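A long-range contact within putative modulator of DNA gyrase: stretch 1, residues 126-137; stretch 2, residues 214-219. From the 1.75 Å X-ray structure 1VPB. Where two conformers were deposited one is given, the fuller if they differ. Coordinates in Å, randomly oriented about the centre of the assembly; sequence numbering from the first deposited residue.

Stretch 1 (126-137) LKLYDAKFASLN
Stretch 2, residues 214-219: SLYMND

Two segments, largely loop, whose touching residues are at least 81 apart in sequence meet here and bury 449 Å² between them, with no strand pairing and with two direct hydrogen bonds across the contact, both made by side chains of one segment or the other. The register is set by two close approaches: the CA of Leu128 lies 6.3 Å from the CA of Leu215, and the CA of Asp130 lies 5.3 Å from the CA of Tyr216. From Leu128 to Asp130 and from Leu215 to Tyr216 the two segments run in roughly the same direction.

Asp130 is the organising residue. It is buried, its backbone is extended (phi/psi -78/109), and its side chain is t with chi2 near 8°. It opens a type I turn to Phe133, closed by Phe133 N donating to Asp130 O at 2.9 Å. Its carboxylate serves both segments. OD1 of Asp130 accepts from Lys132 N at 3.1 Å, a bent bond of 145° that ties the side chain to its own turn. OD2 of Asp130 accepts from Met217 N across the contact at 3.0 Å, and at 167° this bond is nearly straight. Water 1 extends the same pattern by one residue: it donates to Asp130 OD2 at 2.8 Å and accepts from Asn218 N at 3.0 Å. Two successive amides, at the start of a segment with helical phi/psi, are thus satisfied by one carboxylate oxygen, one directly and one through water. OD2 has a further bond elsewhere in the structure.

Tyr216 provides the reciprocal reach. Its backbone is extended (-122/132), and with chi1 m (-72°) and chi2 76° the CA-to-CB bond points sideways while the end of the side chain comes nearer to the first segment. There its OH donates to Lys127 O at 2.6 Å, a short bond with the carbonyl at the ring edge, near its plane. Lys127 presents that carbonyl from a left-handed backbone (59/48), while its side chain, m at chi1 and t from chi2 to chi4, leads away at its end. Over one face of the ring sits Asp130 N, so the ring packs against backbone as well as bonding to it. Behind it, Tyr216 N donates to Ser214 OG at 3.1 Å (166°), Ser214 being t, and Tyr216 O accepts a weak bond from Asp219 N at 3.1 Å.

Apolar contacts complete the packing. Leu128 CD2 touches Leu215 CD1 at 3.7 Å; both leucines are m,t, and although the CA-to-CB bond of Leu128 points away, its methyl still reaches the partner. The CA-to-CB bonds of Leu136 and Met217 both point toward the other segment, and Leu136 CD1 meets Met217 CE at 3.8 Å. Leu136 is m,t in an extended backbone (-72/150), Met217 t,p with chi3 at 92°. Between turn and leucine, Ser135 N and Ser135 OG both donate to Lys132 O, at 2.9 and 2.8 Å, the serine being p. Lys132 lies at the margin, its NZ 4.5 Å from Asn218 CB.

The rule to read is economical: a turn-opening aspartate takes one amide of the other segment directly and the next through a water, and a tyrosine hydroxyl from that segment satisfies a carbonyl in return.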

ATOM      1  N   LEU A 126      -5.985 -27.099  15.617  1.00 34.84           N
ATOM      2  CA  LEU A 126      -6.940 -26.049  15.275  1.00 30.41           C
ATOM      3  C   LEU A 126      -7.534 -26.260  13.859  1.00 32.34           C
ATOM      4  O   LEU A 126      -8.488 -25.567  13.501  1.00 33.04           O
ATOM      5  CB  LEU A 126      -6.315 -24.641  15.331  1.00 34.39           C
ATOM      6  CG  LEU A 126      -5.934 -24.196  16.740  1.00 33.46           C
ATOM      7  CD1 LEU A 126      -5.035 -23.000  16.790  1.00 36.40           C
ATOM      8  CD2 LEU A 126      -7.130 -23.929  17.646  1.00 34.21           C
ATOM      9  N   LYS A 127      -6.936 -27.155  13.072  1.00 33.15           N
ATOM     10  CA  LYS A 127      -7.490 -27.593  11.782  1.00 36.41           C
ATOM     11  C   LYS A 127      -7.660 -26.420  10.821  1.00 35.19           C
ATOM     12  O   LYS A 127      -8.730 -26.216  10.238  1.00 34.73           O
ATOM     13  CB  LYS A 127      -8.850 -28.292  11.993  1.00 36.12           C
ATOM     14  CG  LYS A 127      -8.657 -29.593  12.765  1.00 37.81           C
ATOM     15  CD  LYS A 127      -9.922 -30.393  12.879  1.00 47.47           C
ATOM     16  CE  LYS A 127      -9.649 -31.655  13.667  1.00 55.20           C
ATOM     17  NZ  LYS A 127     -10.939 -32.447  13.871  1.00 50.31           N
ATOM     18  N   LEU A 128      -6.612 -25.602  10.709  1.00 32.79           N
ATOM     19  CA  LEU A 128      -6.740 -24.385   9.915  1.00 32.04           C
ATOM     20  C   LEU A 128      -6.221 -24.566   8.494  1.00 31.60           C
ATOM     21  O   LEU A 128      -6.245 -23.607   7.687  1.00 33.21           O
ATOM     22  CB  LEU A 128      -5.965 -23.249  10.585  1.00 30.59           C
ATOM     23  CG  LEU A 128      -6.336 -22.998  12.058  1.00 33.64           C
ATOM     24  CD1 LEU A 128      -5.341 -22.025  12.671  1.00 41.41           C
ATOM     25  CD2 LEU A 128      -7.681 -22.499  12.176  1.00 35.10           C
ATOM     26  N   TYR A 129      -5.774 -25.780   8.176  1.00 32.03           N
ATOM     27  CA  TYR A 129      -5.229 -26.113   6.883  1.00 30.95           C
ATOM     28  C   TYR A 129      -6.085 -27.189   6.188  1.00 33.48           C
ATOM     29  O   TYR A 129      -6.195 -28.304   6.695  1.00 34.66           O
ATOM     30  CB  TYR A 129      -3.782 -26.627   6.997  1.00 32.70           C
ATOM     31  CG  TYR A 129      -3.085 -26.818   5.660  1.00 32.80           C
ATOM     32  CD1 TYR A 129      -3.335 -27.920   4.850  1.00 41.80           C
ATOM     33  CD2 TYR A 129      -2.192 -25.860   5.157  1.00 34.45           C
ATOM     34  CE1 TYR A 129      -2.731 -28.058   3.624  1.00 42.07           C
ATOM     35  CE2 TYR A 129      -1.602 -26.000   3.908  1.00 36.04           C
ATOM     36  CZ  TYR A 129      -1.855 -27.102   3.145  1.00 42.84           C
ATOM     37  OH  TYR A 129      -1.256 -27.258   1.875  1.00 40.18           O
ATOM     38  N   ASP A 130      -6.618 -26.842   5.025  1.00 32.89           N
ATOM     39  CA  ASP A 130      -7.408 -27.765   4.172  1.00 35.25           C
ATOM     40  C   ASP A 130      -6.470 -28.698   3.424  1.00 36.73           C
ATOM     41  O   ASP A 130      -5.765 -28.336   2.483  1.00 35.20           O
ATOM     42  CB  ASP A 130      -8.245 -26.905   3.245  1.00 34.48           C
ATOM     43  CG  ASP A 130      -9.095 -27.697   2.308  1.00 43.31           C
ATOM     44  OD1 ASP A 130      -9.146 -28.951   2.482  1.00 36.52           O
ATOM     45  OD2 ASP A 130      -9.738 -27.131   1.402  1.00 36.53           O
ATOM     46  N   ALA A 131      -6.471 -29.973   3.817  1.00 35.66           N
ATOM     47  CA  ALA A 131      -5.572 -30.934   3.206  1.00 37.91           C
ATOM     48  C   ALA A 131      -5.797 -31.143   1.694  1.00 36.23           C
ATOM     49  O   ALA A 131      -4.896 -31.612   0.998  1.00 42.07           O
ATOM     50  CB  ALA A 131      -5.772 -32.256   3.906  1.00 42.32           C
ATOM     51  N   LYS A 132      -6.991 -30.825   1.235  1.00 38.09           N
ATOM     52  CA  LYS A 132      -7.326 -30.843  -0.201  1.00 40.43           C
ATOM     53  C   LYS A 132      -6.605 -29.784  -1.048  1.00 42.12           C
ATOM     54  O   LYS A 132      -6.573 -29.868  -2.277  1.00 41.98           O
ATOM     55  CB  LYS A 132      -8.809 -30.726  -0.385  1.00 39.57           C
ATOM     56  CG  LYS A 132      -9.596 -31.865   0.314  1.00 44.87           C
ATOM     57  CD  LYS A 132     -11.131 -31.800   0.140  1.00 53.30           C
ATOM     58  CE  LYS A 132     -11.870 -32.999   0.809  1.00 62.26           C
ATOM     59  NZ  LYS A 132     -13.246 -32.657   1.431  1.00 65.23           N
ATOM     60  N   PHE A 133      -6.002 -28.798  -0.410  1.00 40.31           N
ATOM     61  CA  PHE A 133      -5.455 -27.669  -1.141  1.00 37.67           C
ATOM     62  C   PHE A 133      -4.607 -28.101  -2.347  1.00 39.13           C
ATOM     63  O   PHE A 133      -4.832 -27.632  -3.438  1.00 37.79           O
ATOM     64  CB  PHE A 133      -4.638 -26.790  -0.194  1.00 36.86           C
ATOM     65  CG  PHE A 133      -4.070 -25.556  -0.851  1.00 36.86           C
ATOM     66  CD1 PHE A 133      -4.832 -24.403  -0.919  1.00 40.14           C
ATOM     67  CD2 PHE A 133      -2.801 -25.543  -1.364  1.00 36.77           C
ATOM     68  CE1 PHE A 133      -4.319 -23.253  -1.530  1.00 38.85           C
ATOM     69  CE2 PHE A 133      -2.284 -24.392  -2.014  1.00 37.75           C
ATOM     70  CZ  PHE A 133      -3.070 -23.258  -2.069  1.00 39.26           C
ATOM     71  N   ALA A 134      -3.625 -28.975  -2.143  1.00 42.22           N
ATOM     72  CA  ALA A 134      -2.664 -29.244  -3.203  1.00 44.05           C
ATOM     73  C   ALA A 134      -3.305 -30.027  -4.330  1.00 43.36           C
ATOM     74  O   ALA A 134      -2.849 -29.937  -5.470  1.00 48.12           O
ATOM     75  CB  ALA A 134      -1.461 -29.975  -2.695  1.00 46.93           C
ATOM     76  N   SER A 135      -4.394 -30.719  -4.060  1.00 43.01           N
ATOM     77  CA  SER A 135      -5.015 -31.532  -5.076  1.00 43.55           C
ATOM     78  C   SER A 135      -6.019 -30.785  -5.973  1.00 41.25           C
ATOM     79  O   SER A 135      -6.554 -31.391  -6.907  1.00 41.26           O
ATOM     80  CB  SER A 135      -5.782 -32.686  -4.391  1.00 44.59           C
ATOM     81  OG  SER A 135      -6.981 -32.198  -3.788  1.00 51.47           O
ATOM     82  N   LEU A 136      -6.339 -29.523  -5.673  1.00 39.21           N
ATOM     83  CA  LEU A 136      -7.465 -28.829  -6.329  1.00 38.40           C
ATOM     84  C   LEU A 136      -7.083 -28.510  -7.745  1.00 36.26           C
ATOM     85  O   LEU A 136      -5.886 -28.344  -8.026  1.00 39.28           O
ATOM     86  CB  LEU A 136      -7.811 -27.511  -5.621  1.00 37.61           C
ATOM     87  CG  LEU A 136      -8.293 -27.740  -4.195  1.00 41.16           C
ATOM     88  CD1 LEU A 136      -8.496 -26.392  -3.526  1.00 46.95           C
ATOM     89  CD2 LEU A 136      -9.569 -28.538  -4.245  1.00 46.37           C
ATOM     90  N   ASN A 137      -8.078 -28.480  -8.613  1.00 36.06           N
ATOM     91  CA  ASN A 137      -7.874 -28.322 -10.050  1.00 35.72           C
ATOM     92  C   ASN A 137      -8.114 -26.839 -10.392  1.00 37.68           C
ATOM     93  O   ASN A 137      -9.180 -26.287 -10.100  1.00 35.85           O
ATOM     94  CB  ASN A 137      -8.889 -29.182 -10.814  1.00 36.68           C
ATOM     95  CG  ASN A 137      -8.805 -29.004 -12.340  1.00 44.64           C
ATOM     96  OD1 ASN A 137      -8.010 -28.207 -12.857  1.00 43.46           O
ATOM     97  ND2 ASN A 137      -9.639 -29.765 -13.071  1.00 47.76           N
ATOM     98  N   SER A 214     -13.291 -18.735   3.180  0.50 32.51           N
ATOM     99  CA  SER A 214     -13.254 -19.879   4.080  0.50 32.74           C
ATOM    100  C   SER A 214     -11.834 -20.437   4.143  0.50 33.79           C
ATOM    101  O   SER A 214     -11.055 -20.256   3.203  0.50 33.62           O
ATOM    102  CB  SER A 214     -14.165 -21.003   3.573  0.50 34.60           C
ATOM    103  OG  SER A 214     -14.200 -22.083   4.506  0.50 28.79           O
ATOM    104  N   LEU A 215     -11.541 -21.181   5.207  1.00 33.98           N
ATOM    105  CA  LEU A 215     -10.301 -21.869   5.330  1.00 32.05           C
ATOM    106  C   LEU A 215     -10.337 -23.157   4.467  1.00 31.30           C
ATOM    107  O   LEU A 215      -9.298 -23.737   4.171  1.00 33.74           O
ATOM    108  CB  LEU A 215     -10.077 -22.224   6.795  1.00 32.96           C
ATOM    109  CG  LEU A 215      -9.956 -21.063   7.792  1.00 37.65           C
ATOM    110  CD1 LEU A 215      -9.590 -21.625   9.161  1.00 44.86           C
ATOM    111  CD2 LEU A 215      -8.871 -20.145   7.370  1.00 38.21           C
ATOM    112  N   TYR A 216     -11.564 -23.656   4.138  1.00 32.47           N
ATOM    113  CA  TYR A 216     -11.758 -24.913   3.389  1.00 31.69           C
ATOM    114  C   TYR A 216     -12.559 -24.718   2.079  1.00 31.87           C
ATOM    115  O   TYR A 216     -13.565 -24.046   2.080  1.00 33.73           O
ATOM    116  CB  TYR A 216     -12.582 -25.890   4.257  1.00 36.27           C
ATOM    117  CG  TYR A 216     -11.789 -26.447   5.406  1.00 35.19           C
ATOM    118  CD1 TYR A 216     -11.527 -25.700   6.529  1.00 37.81           C
ATOM    119  CD2 TYR A 216     -11.191 -27.667   5.303  1.00 36.70           C
ATOM    120  CE1 TYR A 216     -10.752 -26.212   7.573  1.00 37.30           C
ATOM    121  CE2 TYR A 216     -10.434 -28.199   6.345  1.00 38.05           C
ATOM    122  CZ  TYR A 216     -10.183 -27.444   7.448  1.00 36.18           C
ATOM    123  OH  TYR A 216      -9.423 -27.987   8.475  1.00 37.27           O
ATOM    124  N   MET A 217     -12.060 -25.267   0.987  1.00 34.70           N
ATOM    125  CA  MET A 217     -12.729 -25.132  -0.340  1.00 34.62           C
ATOM    126  C   MET A 217     -14.127 -25.660  -0.248  1.00 38.01           C
ATOM    127  O   MET A 217     -15.092 -25.055  -0.768  1.00 39.74           O
ATOM    128  CB  MET A 217     -11.931 -25.841  -1.427  1.00 40.09           C
ATOM    129  CG  MET A 217     -12.617 -25.805  -2.795  1.00 40.55           C
ATOM    130  SD  MET A 217     -12.888 -24.129  -3.417  1.00 37.21           S
ATOM    131  CE  MET A 217     -11.402 -24.031  -4.315  1.00 43.07           C
ATOM    132  N   ASN A 218     -14.266 -26.789   0.453  1.00 40.12           N
ATOM    133  CA  ASN A 218     -15.567 -27.420   0.582  1.00 42.85           C
ATOM    134  C   ASN A 218     -16.597 -26.537   1.291  1.00 42.31           C
ATOM    135  O   ASN A 218     -17.780 -26.611   0.985  1.00 46.93           O
ATOM    136  CB  ASN A 218     -15.441 -28.754   1.312  1.00 45.92           C
ATOM    137  CG  ASN A 218     -16.705 -29.579   1.218  1.00 56.92           C
ATOM    138  OD1 ASN A 218     -17.380 -29.790   2.215  1.00 76.10           O
ATOM    139  ND2 ASN A 218     -17.046 -30.014   0.015  1.00 68.56           N
ATOM    140  N   ASP A 219     -16.154 -25.709   2.225  1.00 39.30           N
ATOM    141  CA  ASP A 219     -17.001 -24.830   2.984  1.00 37.18           C
ATOM    142  C   ASP A 219     -17.236 -23.459   2.369  1.00 37.72           C
ATOM    143  O   ASP A 219     -18.121 -22.721   2.801  1.00 41.81           O
ATOM    144  CB  ASP A 219     -16.468 -24.646   4.410  1.00 39.25           C
ATOM    145  CG  ASP A 219     -16.275 -25.954   5.144  1.00 49.96           C
ATOM    146  OD1 ASP A 219     -16.937 -26.969   4.818  1.00 52.93           O
ATOM    147  OD2 ASP A 219     -15.481 -26.069   6.096  1.00 40.80           O
TER
HETATM  148  O   HOH W   1     -11.989 -28.736   0.995  1.00 26.87           O